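Local coordinates for protein DNA ligase (Aquifex aeolicus, PDB 3QWU) that is a putative ATP-dependent DNA ligase that binds adenosine and calcium and would probably join nucleic acid ends through an adenylated intermediate, at residues Leu205-Phe208 / Asn209-Arg213. Residues are numbered along the deposited sequence; the frame is centred on the assembly and turned at random.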
ATOM      1  N   LEU A 205     -17.244   8.683 -21.411  1.00 30.46           N
ATOM      2  CA  LEU A 205     -16.764   8.063 -20.155  1.00 29.60           C
ATOM      3  C   LEU A 205     -17.838   7.854 -19.117  1.00 29.14           C
ATOM      4  O   LEU A 205     -17.828   6.837 -18.453  1.00 29.58           O
ATOM      5  CB  LEU A 205     -15.538   8.796 -19.575  1.00 29.23           C
ATOM      6  CG  LEU A 205     -14.335   8.336 -20.448  1.00 28.98           C
ATOM      7  CD1 LEU A 205     -13.357   9.380 -20.428  1.00 33.28           C
ATOM      8  CD2 LEU A 205     -13.709   6.942 -20.028  1.00 22.24           C
ATOM      9  N   LYS A 206     -18.782   8.759 -19.029  1.00 29.45           N
ATOM     10  CA  LYS A 206     -19.911   8.615 -18.163  1.00 30.84           C
ATOM     11  C   LYS A 206     -20.708   7.380 -18.577  1.00 30.72           C
ATOM     12  O   LYS A 206     -21.117   6.605 -17.738  1.00 30.12           O
ATOM     13  CB  LYS A 206     -20.809   9.865 -18.283  1.00 32.93           C
ATOM     14  CG  LYS A 206     -22.058   9.834 -17.407  1.00 36.23           C
ATOM     15  CD  LYS A 206     -23.113  10.758 -17.916  1.00 42.62           C
ATOM     16  CE  LYS A 206     -24.284  10.881 -16.951  1.00 46.73           C
ATOM     17  NZ  LYS A 206     -25.570  10.368 -17.530  1.00 49.94           N
ATOM     18  N   ARG A 207     -20.919   7.204 -19.887  1.00 31.84           N
ATOM     19  CA  ARG A 207     -21.697   6.071 -20.406  1.00 31.74           C
ATOM     20  C   ARG A 207     -20.954   4.717 -20.169  1.00 30.33           C
ATOM     21  O   ARG A 207     -21.460   3.762 -19.592  1.00 28.63           O
ATOM     22  CB  ARG A 207     -22.031   6.305 -21.886  1.00 32.48           C
ATOM     23  CG  ARG A 207     -22.956   5.233 -22.455  1.00 33.47           C
ATOM     24  CD  ARG A 207     -23.307   5.425 -23.893  1.00 33.25           C
ATOM     25  NE  ARG A 207     -22.212   5.186 -24.823  1.00 33.67           N
ATOM     26  CZ  ARG A 207     -21.485   6.117 -25.421  1.00 31.75           C
ATOM     27  NH1 ARG A 207     -21.694   7.407 -25.222  1.00 34.19           N
ATOM     28  NH2 ARG A 207     -20.553   5.741 -26.267  1.00 31.49           N
ATOM     29  N   PHE A 208     -19.689   4.697 -20.528  1.00 30.72           N
ATOM     30  CA  PHE A 208     -18.860   3.530 -20.340  1.00 28.59           C
ATOM     31  C   PHE A 208     -18.864   3.103 -18.887  1.00 28.83           C
ATOM     32  O   PHE A 208     -18.937   1.908 -18.526  1.00 27.58           O
ATOM     33  CB  PHE A 208     -17.410   3.929 -20.793  1.00 29.21           C
ATOM     34  CG  PHE A 208     -17.101   3.592 -22.191  1.00 25.44           C
ATOM     35  CD1 PHE A 208     -18.082   3.538 -23.123  1.00 26.18           C
ATOM     36  CD2 PHE A 208     -15.814   3.286 -22.560  1.00 26.19           C
ATOM     37  CE1 PHE A 208     -17.804   3.159 -24.431  1.00 30.58           C
ATOM     38  CE2 PHE A 208     -15.495   2.937 -23.885  1.00 26.86           C
ATOM     39  CZ  PHE A 208     -16.488   2.887 -24.824  1.00 28.33           C
ATOM     40  N   ASN A 209     -18.706   4.106 -18.033  1.00 29.44           N
ATOM     41  CA  ASN A 209     -18.650   3.876 -16.611  1.00 29.06           C
ATOM     42  C   ASN A 209     -19.961   3.252 -16.190  1.00 29.97           C
ATOM     43  O   ASN A 209     -19.963   2.301 -15.478  1.00 29.86           O
ATOM     44  CB  ASN A 209     -18.411   5.171 -15.787  1.00 29.33           C
ATOM     45  CG  ASN A 209     -18.240   4.860 -14.262  1.00 28.48           C
ATOM     46  OD1 ASN A 209     -17.423   4.037 -13.866  1.00 29.63           O
ATOM     47  ND2 ASN A 209     -19.086   5.403 -13.474  1.00 29.31           N
ATOM     48  N   GLU A 210     -21.078   3.813 -16.632  1.00 31.53           N
ATOM     49  CA  GLU A 210     -22.357   3.209 -16.327  1.00 32.61           C
ATOM     50  C   GLU A 210     -22.502   1.851 -16.931  1.00 32.04           C
ATOM     51  O   GLU A 210     -23.193   1.032 -16.365  1.00 32.12           O
ATOM     52  CB  GLU A 210     -23.511   4.105 -16.788  1.00 34.62           C
ATOM     53  CG  GLU A 210     -23.641   5.420 -15.999  1.00 35.32           C
ATOM     54  CD  GLU A 210     -24.471   6.492 -16.711  1.00 40.21           C
ATOM     55  OE1 GLU A 210     -24.906   6.274 -17.850  1.00 45.06           O
ATOM     56  OE2 GLU A 210     -24.693   7.589 -16.160  1.00 45.91           O
ATOM     57  N   GLU A 211     -21.851   1.589 -18.076  1.00 31.57           N
ATOM     58  CA  GLU A 211     -21.931   0.260 -18.749  1.00 30.53           C
ATOM     59  C   GLU A 211     -20.877  -0.717 -18.217  1.00 29.88           C
ATOM     60  O   GLU A 211     -20.748  -1.818 -18.695  1.00 30.14           O
ATOM     61  CB  GLU A 211     -21.713   0.405 -20.260  1.00 30.40           C
ATOM     62  CG  GLU A 211     -22.818   1.170 -21.032  1.00 32.08           C
ATOM     63  CD  GLU A 211     -22.440   1.463 -22.490  1.00 32.24           C
ATOM     64  OE1 GLU A 211     -21.238   1.360 -22.805  1.00 27.21           O
ATOM     65  OE2 GLU A 211     -23.348   1.802 -23.302  1.00 32.61           O
ATOM     66  N   GLY A 212     -20.067  -0.299 -17.277  1.00 30.11           N
ATOM     67  CA  GLY A 212     -19.013  -1.190 -16.754  1.00 29.91           C
ATOM     68  C   GLY A 212     -17.851  -1.411 -17.683  1.00 29.74           C
ATOM     69  O   GLY A 212     -17.233  -2.449 -17.654  1.00 31.88           O
ATOM     70  N   ARG A 213     -17.544  -0.468 -18.541  1.00 30.05           N
ATOM     71  CA  ARG A 213     -16.383  -0.626 -19.427  1.00 29.54           C
ATOM     72  C   ARG A 213     -15.138  -0.092 -18.755  1.00 28.99           C
ATOM     73  O   ARG A 213     -15.232   0.629 -17.746  1.00 28.32           O
ATOM     74  CB  ARG A 213     -16.658   0.086 -20.753  1.00 31.12           C
ATOM     75  CG  ARG A 213     -17.578  -0.809 -21.588  1.00 31.90           C
ATOM     76  CD  ARG A 213     -18.061  -0.299 -22.850  1.00 34.18           C
ATOM     77  NE  ARG A 213     -19.082  -1.244 -23.287  1.00 40.76           N
ATOM     78  CZ  ARG A 213     -19.028  -2.006 -24.372  1.00 44.70           C
ATOM     79  NH1 ARG A 213     -18.004  -1.922 -25.262  1.00 44.69           N
ATOM     80  NH2 ARG A 213     -20.043  -2.828 -24.593  1.00 42.70           N
TER
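F208 and R213 meet where the chain leaves its helix, a worked example of how a Schellman motif turns the backbone and folds the next side chain back over the last turn. G212, at positive phi, makes the turn; R213 N donates an almost straight bond of 2.8 Å to F208 O (172° at the hydrogen), and G212 N donates to N209 O at 3.2 Å. In the same last turn, E211 N donates to R207 O at 2.7 Å. R213 CB sits above the ring near F208 CD2 (3.8 Å), over the face that CD covers. With CG anti to the carbonyl carbon (chi1 -78°) and the chain extended as far as NE, CD comes over the centre of the ring, a CH-pi contact of 3.8 Å to the F208 centroid. NE faces E211 OE1 at 3.4 Å, an attraction of charges only, because the oxygen stands well out of the guanidinium plane. At the tip, NH1 forms a salt bridge with E79, an adenosine-binding residue. E211 lies alongside R207, its OE2 3.6 Å from R207 CG, while their long ion pair extends the charged network. Were F208 cut back to an alanine, the R213 methylene chain would probably lose its aromatic support and the guanidinium be freer to swing from E79. K206 NZ and E210 OE2 form a weakly hydrogen-bonded salt bridge of 3.2 Å. F208 packs on V216 of strand 215-220 and L188 of strand 187-191, so the C-terminal end of helix 195-210 rests against the five-stranded mixed sheet as the chain heads into strand 215-220.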